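Local atomic coordinates of cysteine desulfurase (Fervidobacterium islandicum, PDB entry 6A6E), a protein that probably removes sulfur from L-cysteine with the help of pyridoxal-5'-phosphate, as a SufS-type desulfurase of a sulfur-mobilising system. Residues T125-N136 / P177-N187; Q191-R199 / H217-D228. All coordinates share one frame; numbering follows the deposited sequence.

Interaction 1: T125-N136 / P177-N187; sequences TVLISQVEHHAN and PKVVSITGQSN. With PLP (pyridoxal-5'-phosphate), chain E.
Glu132 reaches across to Thr183 with its carboxylate, where OE1 takes the backbone N-H of Thr183 at 3.0 Å on its syn lone pair. The chain folds back at chi2 (-54°), which brings the carboxylate to the backbone N-H at the end of strand 179-183. Beside it, Ser181 OG gives a short 2.6 Å hydrogen bond to Asn136 OD1, the hydroxyl lying in the carbonyl plane of Asn136, on a lone pair of OD1. These groups are linked within 125-136: Ser129 OG donates to Glu132 OE1 from the anti side, and Asn136 ND2 donates to Glu132 OE2 from above the carboxylate plane. The buried acid is thus gripped by three donors, which would be expected to stabilise its negative charge. Ser129 OG also accepts from Val131 N, forming an ST turn. Beyond this network the axes of strands 125-129 and 179-183 run parallel to within 18° and approach to 4.7 Å. Leu127 N bonds to Val179 O (2.8 Å) and Ser181 N to Leu127 O (2.9 Å), while Val126 CG1 packs against Val179 CG1. Past the C-terminal ends of the strands, the His133 ring lies over the cofactor, with PLP C6 3.6 Å above the ring plane, and Ala135 N binds His133 ND1 in that plane. Asn187 ND2, held by His375 O, meets the ring's edge. Neighbouring parallel strands whose C-terminal loops build the cofactor pocket are characteristic of the large domain of fold-type I PLP enzymes.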
loop_
_atom_site.group_PDB
_atom_site.type_symbol
_atom_site.label_atom_id
_atom_site.label_comp_id
_atom_site.label_asym_id
_atom_site.label_seq_id
_atom_site.Cartn_x
_atom_site.Cartn_y
_atom_site.Cartn_z
ATOM N N THR A 125 2.930 13.524 -27.025
ATOM C CA THR A 125 3.929 14.114 -26.110
ATOM C C THR A 125 3.297 14.311 -24.761
ATOM O O THR A 125 2.131 14.713 -24.686
ATOM C CB THR A 125 4.410 15.503 -26.598
ATOM O OG1 THR A 125 5.088 15.320 -27.821
ATOM C CG2 THR A 125 5.364 16.192 -25.627
ATOM N N VAL A 126 4.080 13.971 -23.729
ATOM C CA VAL A 126 3.793 14.267 -22.367
ATOM C C VAL A 126 4.707 15.400 -22.003
ATOM O O VAL A 126 5.909 15.250 -22.116
ATOM C CB VAL A 126 4.155 13.097 -21.378
ATOM C CG1 VAL A 126 3.761 13.503 -19.969
ATOM C CG2 VAL A 126 3.403 11.857 -21.755
ATOM N N LEU A 127 4.141 16.464 -21.471
ATOM C CA LEU A 127 4.896 17.603 -20.985
ATOM C C LEU A 127 4.942 17.598 -19.450
ATOM O O LEU A 127 3.905 17.684 -18.783
ATOM C CB LEU A 127 4.211 18.893 -21.406
ATOM C CG LEU A 127 4.823 20.219 -20.943
ATOM C CD1 LEU A 127 6.235 20.336 -21.503
ATOM C CD2 LEU A 127 3.952 21.384 -21.428
ATOM N N ILE A 128 6.154 17.591 -18.903
ATOM C CA ILE A 128 6.365 17.760 -17.453
ATOM C C ILE A 128 7.265 18.954 -17.181
ATOM O O ILE A 128 7.568 19.671 -18.091
ATOM C CB ILE A 128 6.920 16.470 -16.830
ATOM C CG1 ILE A 128 8.260 16.087 -17.400
ATOM C CG2 ILE A 128 5.945 15.320 -17.063
ATOM C CD1 ILE A 128 8.786 14.766 -16.830
ATOM N N SER A 129 7.633 19.228 -15.939
ATOM C CA SER A 129 8.537 20.316 -15.679
ATOM C C SER A 129 9.925 19.800 -15.268
ATOM O O SER A 129 10.071 18.661 -14.835
ATOM C CB SER A 129 7.963 21.228 -14.611
ATOM O OG SER A 129 8.512 20.921 -13.362
ATOM N N GLN A 130 10.944 20.668 -15.392
ATOM C CA GLN A 130 12.288 20.336 -14.999
ATOM C C GLN A 130 12.453 20.145 -13.484
ATOM O O GLN A 130 13.457 19.583 -13.046
ATOM C CB GLN A 130 13.298 21.409 -15.481
ATOM C CG GLN A 130 13.685 21.223 -16.917
ATOM C CD GLN A 130 14.815 22.145 -17.438
ATOM O OE1 GLN A 130 15.057 23.236 -16.942
ATOM N NE2 GLN A 130 15.503 21.657 -18.473
ATOM N N VAL A 131 11.544 20.654 -12.678
ATOM C CA VAL A 131 11.718 20.518 -11.254
ATOM C C VAL A 131 10.957 19.313 -10.661
ATOM O O VAL A 131 10.858 19.184 -9.425
ATOM C CB VAL A 131 11.299 21.826 -10.539
ATOM C CG1 VAL A 131 11.872 23.031 -11.276
ATOM C CG2 VAL A 131 9.807 21.980 -10.459
ATOM N N GLU A 132 10.420 18.420 -11.482
ATOM C CA GLU A 132 9.634 17.264 -10.923
ATOM C C GLU A 132 10.493 16.323 -10.047
ATOM O O GLU A 132 11.676 16.077 -10.293
ATOM C CB GLU A 132 8.988 16.449 -11.999
ATOM C CG GLU A 132 8.043 17.214 -12.898
ATOM C CD GLU A 132 6.977 17.949 -12.108
ATOM O OE1 GLU A 132 6.642 19.133 -12.449
ATOM O OE2 GLU A 132 6.444 17.315 -11.150
ATOM N N HIS A 133 9.873 15.890 -8.985
ATOM C CA HIS A 133 10.257 14.738 -8.217
ATOM C C HIS A 133 10.330 13.493 -9.125
ATOM O O HIS A 133 9.619 13.381 -10.124
ATOM C CB HIS A 133 9.254 14.608 -7.054
ATOM C CG HIS A 133 9.589 13.547 -6.036
ATOM N ND1 HIS A 133 9.506 12.192 -6.311
ATOM C CD2 HIS A 133 9.912 13.648 -4.729
ATOM C CE1 HIS A 133 9.829 11.506 -5.231
ATOM N NE2 HIS A 133 10.088 12.365 -4.259
ATOM N N HIS A 134 11.267 12.582 -8.816
ATOM C CA HIS A 134 11.420 11.329 -9.572
ATOM C C HIS A 134 10.084 10.607 -9.791
ATOM O O HIS A 134 9.885 10.005 -10.825
ATOM C CB HIS A 134 12.431 10.385 -8.890
ATOM C CG HIS A 134 13.831 10.893 -8.981
ATOM N ND1 HIS A 134 14.849 10.471 -8.142
ATOM C CD2 HIS A 134 14.352 11.882 -9.744
ATOM C CE1 HIS A 134 15.950 11.147 -8.429
ATOM N NE2 HIS A 134 15.664 12.025 -9.384
ATOM N N ALA A 135 9.189 10.690 -8.819
ATOM C CA ALA A 135 7.847 10.039 -8.927
ATOM C C ALA A 135 6.987 10.517 -10.087
ATOM O O ALA A 135 6.160 9.757 -10.637
ATOM C CB ALA A 135 7.102 10.258 -7.655
ATOM N N ASN A 136 7.183 11.791 -10.444
ATOM C CA ASN A 136 6.516 12.407 -11.610
ATOM C C ASN A 136 7.493 12.673 -12.768
ATOM O O ASN A 136 7.281 13.581 -13.597
ATOM C CB ASN A 136 5.782 13.696 -11.203
ATOM C CG ASN A 136 4.705 14.088 -12.222
ATOM O OD1 ASN A 136 4.134 13.224 -12.886
ATOM N ND2 ASN A 136 4.409 15.393 -12.315
ATOM N N PRO A 177 0.263 19.292 -26.267
ATOM C CA PRO A 177 0.598 18.066 -25.541
ATOM C C PRO A 177 -0.619 17.221 -25.201
ATOM O O PRO A 177 -1.657 17.740 -24.809
ATOM C CB PRO A 177 1.297 18.586 -24.262
ATOM C CG PRO A 177 0.853 19.986 -24.075
ATOM C CD PRO A 177 0.623 20.503 -25.509
ATOM N N LYS A 178 -0.500 15.908 -25.349
ATOM C CA LYS A 178 -1.588 15.019 -25.018
ATOM C C LYS A 178 -1.803 14.998 -23.481
ATOM O O LYS A 178 -2.952 14.992 -23.001
ATOM C CB LYS A 178 -1.346 13.621 -25.602
ATOM C CG LYS A 178 -2.556 12.701 -25.485
ATOM C CD LYS A 178 -3.755 13.263 -26.279
ATOM C CE LYS A 178 -4.603 12.212 -26.939
ATOM N NZ LYS A 178 -3.774 11.450 -27.922
ATOM N N VAL A 179 -0.708 15.056 -22.731
ATOM C CA VAL A 179 -0.741 15.029 -21.244
ATOM C C VAL A 179 0.230 16.082 -20.714
ATOM O O VAL A 179 1.322 16.244 -21.257
ATOM C CB VAL A 179 -0.326 13.628 -20.703
ATOM C CG1 VAL A 179 -0.218 13.598 -19.186
ATOM C CG2 VAL A 179 -1.352 12.645 -21.155
ATOM N N VAL A 180 -0.194 16.801 -19.679
ATOM C CA VAL A 180 0.665 17.700 -18.925
ATOM C C VAL A 180 0.643 17.160 -17.460
ATOM O O VAL A 180 -0.439 17.007 -16.874
ATOM C CB VAL A 180 0.136 19.152 -18.943
ATOM C CG1 VAL A 180 0.920 20.091 -18.033
ATOM C CG2 VAL A 180 0.228 19.740 -20.345
ATOM N N SER A 181 1.802 16.856 -16.892
ATOM C CA SER A 181 1.881 16.423 -15.499
ATOM C C SER A 181 2.827 17.316 -14.787
ATOM O O SER A 181 3.984 17.363 -15.117
ATOM C CB SER A 181 2.348 14.975 -15.394
ATOM O OG SER A 181 2.129 14.430 -14.093
ATOM N N ILE A 182 2.358 18.006 -13.778
ATOM C CA ILE A 182 3.206 18.934 -13.132
ATOM C C ILE A 182 2.995 18.926 -11.635
ATOM O O ILE A 182 1.884 18.641 -11.187
ATOM C CB ILE A 182 2.930 20.385 -13.709
ATOM C CG1 ILE A 182 4.006 21.350 -13.186
ATOM C CG2 ILE A 182 1.538 20.868 -13.349
ATOM C CD1 ILE A 182 4.099 22.647 -13.953
ATOM N N THR A 183 4.034 19.308 -10.885
ATOM C CA THR A 183 3.943 19.407 -9.458
ATOM C C THR A 183 3.077 20.598 -9.053
ATOM O O THR A 183 3.028 21.622 -9.710
ATOM C CB THR A 183 5.335 19.529 -8.791
ATOM O OG1 THR A 183 5.156 19.529 -7.390
ATOM C CG2 THR A 183 6.102 20.826 -9.202
ATOM N N GLY A 184 2.304 20.413 -8.007
ATOM C CA GLY A 184 1.543 21.481 -7.432
ATOM C C GLY A 184 2.458 22.367 -6.593
ATOM O O GLY A 184 2.142 23.553 -6.346
ATOM N N GLN A 185 3.570 21.801 -6.117
ATOM C CA GLN A 185 4.593 22.553 -5.376
ATOM C C GLN A 185 5.857 21.720 -5.273
ATOM O O GLN A 185 5.779 20.533 -4.885
ATOM C CB GLN A 185 4.112 22.849 -3.950
ATOM C CG GLN A 185 5.158 23.525 -3.056
ATOM C CD GLN A 185 4.699 23.690 -1.627
ATOM O OE1 GLN A 185 3.714 23.104 -1.227
ATOM N NE2 GLN A 185 5.377 24.512 -0.868
ATOM N N SER A 186 7.011 22.323 -5.597
ATOM C CA SER A 186 8.294 21.630 -5.605
ATOM C C SER A 186 8.722 21.325 -4.192
ATOM O O SER A 186 8.601 22.166 -3.290
ATOM C CB SER A 186 9.376 22.425 -6.349
ATOM O OG SER A 186 10.696 21.899 -6.136
ATOM N N ASN A 187 9.210 20.096 -4.035
ATOM C CA ASN A 187 9.797 19.613 -2.796
ATOM C C ASN A 187 11.238 20.123 -2.589
ATOM O O ASN A 187 11.817 19.809 -1.568
ATOM C CB ASN A 187 9.817 18.068 -2.753
ATOM C CG ASN A 187 10.802 17.461 -3.719
ATOM O OD1 ASN A 187 10.828 17.831 -4.876
ATOM N ND2 ASN A 187 11.619 16.497 -3.256
HETATM N N1 PLP E . 6.199 14.354 -5.388
HETATM C C2 PLP E . 6.499 15.283 -4.520
HETATM C C2A PLP E . 6.577 16.713 -4.939
HETATM C C3 PLP E . 6.794 14.854 -3.153
HETATM O O3 PLP E . 7.131 15.781 -2.273
HETATM C C4 PLP E . 6.676 13.447 -2.776
HETATM C C4A PLP E . 6.858 12.958 -1.422
HETATM C C5 PLP E . 6.367 12.489 -3.842
HETATM C C6 PLP E . 6.153 13.028 -5.075
HETATM C C5A PLP E . 6.308 10.977 -3.598
HETATM O O4P PLP E . 5.532 10.476 -2.520
HETATM P P PLP E . 5.553 8.959 -1.946
HETATM O O1P PLP E . 5.049 8.047 -2.993
HETATM O O2P PLP E . 6.987 8.809 -1.529
HETATM O O3P PLP E . 4.580 9.105 -0.815
HETATM O O HOH W 1 0.955 15.152 -28.082
HETATM O O HOH W 2 10.844 19.361 -6.894
#

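Interaction 2: Q191-R199 / H217-D228; sequences QEMPIELIR and HKKVDVKKLDVD
Helix 195-199 and the C-terminal end of helix 222-225 come closest at Glu196 and Leu225, whose CA atoms are 5.7 Å apart. Toward the other end the backbones diverge, with 9.8 Å between the CA atoms of Glu192 and Lys218. Pro194 stands at the N-cap of the first helix, and Asp221 caps the second through OD1, which accepts from Lys224 N and, weakly, from Lys223 N. Asp226 leaves the second helix with a positive phi of 61°, and its carbonyl meets Arg199. One nitrogen, Arg199 NH1, serves two acceptors close to the guanidinium plane: Asp226 O at 3.3 Å, almost straight, and Asp228 OD2 in a 2.9 Å salt bridge approached from above the carboxylate plane. Bends at chi2 and chi3 carry the arginine chain slantwise across Asp226 and bring NH1 to both acceptors. Arg199 NH2 binds Ala205 O and Phe202 O, so both terminal nitrogens of the guanidinium are held. In the middle, Ile195 divides its branches, CD1 meeting Leu225 CD1 at 4.1 Å and CG2 meeting Val227 CG1 at 3.9 Å. The extended Lys218 chain carries NZ to Glu192 OE1, a 3.1 Å salt bridge at the far end. Asp228 OD2 also accepts from Leu207 N, and Ile195 and Val227 both rest on Val209. The contact therefore packs helix 195-201 and the 217-228 connection against strand 206-210, with Ile198 reaching strand 179-183.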
loop_
_atom_site.group_PDB
_atom_site.type_symbol
_atom_site.label_atom_id
_atom_site.label_comp_id
_atom_site.label_asym_id
_atom_site.label_seq_id
_atom_site.Cartn_x
_atom_site.Cartn_y
_atom_site.Cartn_z
ATOM N N GLN A 191 8.347 26.208 -4.544
ATOM C CA GLN A 191 7.464 27.038 -5.373
ATOM C C GLN A 191 6.082 26.395 -5.558
ATOM O O GLN A 191 5.983 25.306 -6.154
ATOM C CB GLN A 191 8.066 27.281 -6.772
ATOM C CG GLN A 191 7.209 28.256 -7.584
ATOM C CD GLN A 191 7.658 28.483 -8.999
ATOM O OE1 GLN A 191 8.610 27.869 -9.462
ATOM N NE2 GLN A 191 6.912 29.346 -9.733
ATOM N N GLU A 192 5.032 27.050 -5.069
ATOM C CA GLU A 192 3.664 26.702 -5.454
ATOM C C GLU A 192 3.398 27.113 -6.910
ATOM O O GLU A 192 3.599 28.246 -7.260
ATOM C CB GLU A 192 2.639 27.350 -4.535
ATOM C CG GLU A 192 2.784 26.873 -3.078
ATOM C CD GLU A 192 1.804 27.518 -2.100
ATOM O OE1 GLU A 192 1.139 28.502 -2.483
ATOM O OE2 GLU A 192 1.696 27.046 -0.926
ATOM N N MET A 193 2.968 26.160 -7.741
ATOM C CA MET A 193 2.819 26.380 -9.151
ATOM C C MET A 193 1.458 27.022 -9.508
ATOM O O MET A 193 0.450 26.785 -8.840
ATOM C CB MET A 193 2.991 25.072 -9.942
ATOM C CG MET A 193 4.372 24.429 -9.835
ATOM S SD MET A 193 5.750 25.537 -10.325
ATOM C CE MET A 193 7.218 24.598 -9.873
ATOM N N PRO A 194 1.442 27.789 -10.595
ATOM C CA PRO A 194 0.255 28.450 -11.081
ATOM C C PRO A 194 -0.594 27.436 -11.852
ATOM O O PRO A 194 -0.684 27.450 -13.081
ATOM C CB PRO A 194 0.842 29.576 -11.964
ATOM C CG PRO A 194 2.028 28.924 -12.590
ATOM C CD PRO A 194 2.622 28.102 -11.430
ATOM N N ILE A 195 -1.263 26.555 -11.118
ATOM C CA ILE A 195 -2.049 25.488 -11.750
ATOM C C ILE A 195 -3.149 25.961 -12.732
ATOM O O ILE A 195 -3.280 25.388 -13.844
ATOM C CB ILE A 195 -2.718 24.602 -10.676
ATOM C CG1 ILE A 195 -1.640 23.895 -9.873
ATOM C CG2 ILE A 195 -3.627 23.587 -11.344
ATOM C CD1 ILE A 195 -2.179 23.186 -8.643
ATOM N N GLU A 196 -3.909 26.984 -12.358
ATOM C CA GLU A 196 -4.958 27.527 -13.280
ATOM C C GLU A 196 -4.394 28.126 -14.568
ATOM O O GLU A 196 -4.916 27.896 -15.659
ATOM C CB GLU A 196 -5.845 28.508 -12.541
ATOM C CG GLU A 196 -6.681 27.754 -11.521
ATOM C CD GLU A 196 -7.777 28.560 -10.843
ATOM O OE1 GLU A 196 -8.436 29.354 -11.515
ATOM O OE2 GLU A 196 -8.016 28.351 -9.638
ATOM N N LEU A 197 -3.264 28.810 -14.458
ATOM C CA LEU A 197 -2.601 29.334 -15.664
ATOM C C LEU A 197 -2.191 28.148 -16.541
ATOM O O LEU A 197 -2.378 28.162 -17.761
ATOM C CB LEU A 197 -1.415 30.178 -15.270
ATOM C CG LEU A 197 -0.506 30.583 -16.434
ATOM C CD1 LEU A 197 -1.208 31.522 -17.423
ATOM C CD2 LEU A 197 0.769 31.183 -15.859
ATOM N N ILE A 198 -1.680 27.075 -15.919
ATOM C CA ILE A 198 -1.348 25.887 -16.708
ATOM C C ILE A 198 -2.574 25.262 -17.322
ATOM O O ILE A 198 -2.569 24.869 -18.498
ATOM C CB ILE A 198 -0.488 24.867 -15.882
ATOM C CG1 ILE A 198 0.829 25.528 -15.540
ATOM C CG2 ILE A 198 -0.253 23.557 -16.661
ATOM C CD1 ILE A 198 1.541 24.856 -14.417
ATOM N N ARG A 199 -3.659 25.190 -16.569
ATOM C CA ARG A 199 -4.862 24.550 -17.087
ATOM C C ARG A 199 -5.381 25.296 -18.349
ATOM O O ARG A 199 -5.764 24.648 -19.340
ATOM C CB ARG A 199 -5.911 24.588 -15.994
ATOM C CG ARG A 199 -7.356 24.318 -16.405
ATOM C CD ARG A 199 -7.647 22.894 -16.810
ATOM N NE ARG A 199 -6.968 22.390 -18.006
ATOM C CZ ARG A 199 -6.992 21.105 -18.387
ATOM N NH1 ARG A 199 -7.634 20.184 -17.664
ATOM N NH2 ARG A 199 -6.330 20.703 -19.465
ATOM N N HIS A 217 -0.797 21.451 3.239
ATOM C CA HIS A 217 -0.807 22.764 3.917
ATOM C C HIS A 217 -1.603 23.819 3.170
ATOM O O HIS A 217 -1.711 24.950 3.662
ATOM C CB HIS A 217 0.611 23.310 4.111
ATOM C CG HIS A 217 1.238 23.696 2.833
ATOM N ND1 HIS A 217 1.125 24.971 2.315
ATOM C CD2 HIS A 217 1.975 22.984 1.948
ATOM C CE1 HIS A 217 1.728 25.018 1.134
ATOM N NE2 HIS A 217 2.259 23.828 0.884
ATOM N N LYS A 218 -2.184 23.466 2.032
ATOM C CA LYS A 218 -2.960 24.443 1.339
ATOM C C LYS A 218 -4.244 23.867 0.806
ATOM O O LYS A 218 -4.268 22.757 0.230
ATOM C CB LYS A 218 -2.141 25.016 0.209
ATOM C CG LYS A 218 -2.902 26.063 -0.561
ATOM C CD LYS A 218 -2.072 26.686 -1.639
ATOM C CE LYS A 218 -2.576 28.069 -1.824
ATOM N NZ LYS A 218 -1.915 28.535 -3.055
ATOM N N LYS A 219 -5.313 24.646 0.965
ATOM C CA LYS A 219 -6.595 24.289 0.428
ATOM C C LYS A 219 -6.578 23.959 -1.071
ATOM O O LYS A 219 -6.051 24.711 -1.901
ATOM C CB LYS A 219 -7.647 25.350 0.712
ATOM C CG LYS A 219 -9.033 24.782 0.536
ATOM C CD LYS A 219 -10.125 25.827 0.537
ATOM C CE LYS A 219 -11.432 25.213 0.027
ATOM N NZ LYS A 219 -12.589 25.963 0.601
ATOM N N VAL A 220 -7.171 22.808 -1.399
ATOM C CA VAL A 220 -7.223 22.340 -2.789
ATOM C C VAL A 220 -8.698 22.033 -3.115
ATOM O O VAL A 220 -9.376 21.302 -2.389
ATOM C CB VAL A 220 -6.318 21.111 -2.991
ATOM C CG1 VAL A 220 -6.589 20.405 -4.314
ATOM C CG2 VAL A 220 -4.834 21.494 -2.948
ATOM N N ASP A 221 -9.223 22.680 -4.158
ATOM C CA ASP A 221 -10.579 22.496 -4.613
ATOM C C ASP A 221 -10.455 22.092 -6.062
ATOM O O ASP A 221 -10.166 22.919 -6.936
ATOM C CB ASP A 221 -11.352 23.783 -4.454
ATOM C CG ASP A 221 -12.759 23.708 -5.041
ATOM O OD1 ASP A 221 -13.041 22.889 -5.964
ATOM O OD2 ASP A 221 -13.611 24.470 -4.534
ATOM N N VAL A 222 -10.666 20.790 -6.325
ATOM C CA VAL A 222 -10.325 20.226 -7.645
ATOM C C VAL A 222 -11.208 20.788 -8.767
ATOM O O VAL A 222 -10.823 20.749 -9.949
ATOM C CB VAL A 222 -10.361 18.660 -7.633
ATOM C CG1 VAL A 222 -9.243 18.130 -6.724
ATOM C CG2 VAL A 222 -11.713 18.118 -7.174
ATOM N N LYS A 223 -12.396 21.243 -8.410
ATOM C CA LYS A 223 -13.331 21.832 -9.387
ATOM C C LYS A 223 -12.935 23.224 -9.819
ATOM O O LYS A 223 -13.008 23.542 -10.996
ATOM C CB LYS A 223 -14.753 21.877 -8.835
ATOM C CG LYS A 223 -15.327 20.517 -8.447
ATOM C CD LYS A 223 -15.880 19.703 -9.626
ATOM C CE LYS A 223 -14.793 19.219 -10.595
ATOM N NZ LYS A 223 -15.224 18.280 -11.686
ATOM N N LYS A 224 -12.491 24.043 -8.875
ATOM C CA LYS A 224 -11.881 25.323 -9.205
ATOM C C LYS A 224 -10.621 25.207 -10.021
ATOM O O LYS A 224 -10.414 25.955 -10.984
ATOM C CB LYS A 224 -11.527 26.075 -7.943
ATOM C CG LYS A 224 -12.733 26.652 -7.306
ATOM C CD LYS A 224 -12.395 27.451 -6.048
ATOM C CE LYS A 224 -13.713 28.007 -5.536
ATOM N NZ LYS A 224 -13.425 28.702 -4.256
ATOM N N LEU A 225 -9.742 24.291 -9.633
ATOM C CA LEU A 225 -8.484 24.124 -10.388
ATOM C C LEU A 225 -8.781 23.518 -11.758
ATOM O O LEU A 225 -8.030 23.766 -12.715
ATOM C CB LEU A 225 -7.467 23.248 -9.641
ATOM C CG LEU A 225 -7.027 23.751 -8.295
ATOM C CD1 LEU A 225 -6.137 22.702 -7.634
ATOM C CD2 LEU A 225 -6.320 25.088 -8.466
ATOM N N ASP A 226 -9.865 22.729 -11.840
ATOM C CA ASP A 226 -10.251 22.023 -13.075
ATOM C C ASP A 226 -9.207 21.016 -13.612
ATOM O O ASP A 226 -9.132 20.704 -14.826
ATOM C CB ASP A 226 -10.617 23.026 -14.174
ATOM C CG ASP A 226 -11.434 22.362 -15.304
ATOM O OD1 ASP A 226 -12.213 21.423 -15.023
ATOM O OD2 ASP A 226 -11.288 22.734 -16.478
ATOM N N VAL A 227 -8.396 20.500 -12.694
ATOM C CA VAL A 227 -7.486 19.428 -13.026
ATOM C C VAL A 227 -8.247 18.189 -13.405
ATOM O O VAL A 227 -9.343 17.939 -12.932
ATOM C CB VAL A 227 -6.520 19.067 -11.851
ATOM C CG1 VAL A 227 -5.620 20.221 -11.494
ATOM C CG2 VAL A 227 -7.238 18.611 -10.611
ATOM N N ASP A 228 -7.649 17.376 -14.262
ATOM C CA ASP A 228 -8.194 16.068 -14.585
ATOM C C ASP A 228 -7.896 14.987 -13.545
ATOM O O ASP A 228 -8.750 14.143 -13.284
ATOM C CB ASP A 228 -7.680 15.702 -15.942
ATOM C CG ASP A 228 -8.185 16.753 -17.041
ATOM O OD1 ASP A 228 -9.366 17.110 -17.002
ATOM O OD2 ASP A 228 -7.379 17.262 -17.818
#

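In the fold
From the N terminus, strand 125-129 comes first, and interaction 1 closes when the chain returns, through helix 138-147, edge strand 150-154 and helix 164-173, as strand 179-183 beside it. Interaction 2 opens only afterwards: helix 195-201 follows, strand 206-210 enters the sheet, and 217-228 comes back to that helix before strand 229-233. The two contacts are thus in series, neither nested nor crossed. Their centres lie about 14 Å apart, yet they touch: Gln185 OE1 probably bonds to His217 NE2 and Gly184 O to Met193 N, while Ile182 packs on Ile198. Together they join neighbouring strands of the seven-stranded sheet to helices and connections on one of its faces.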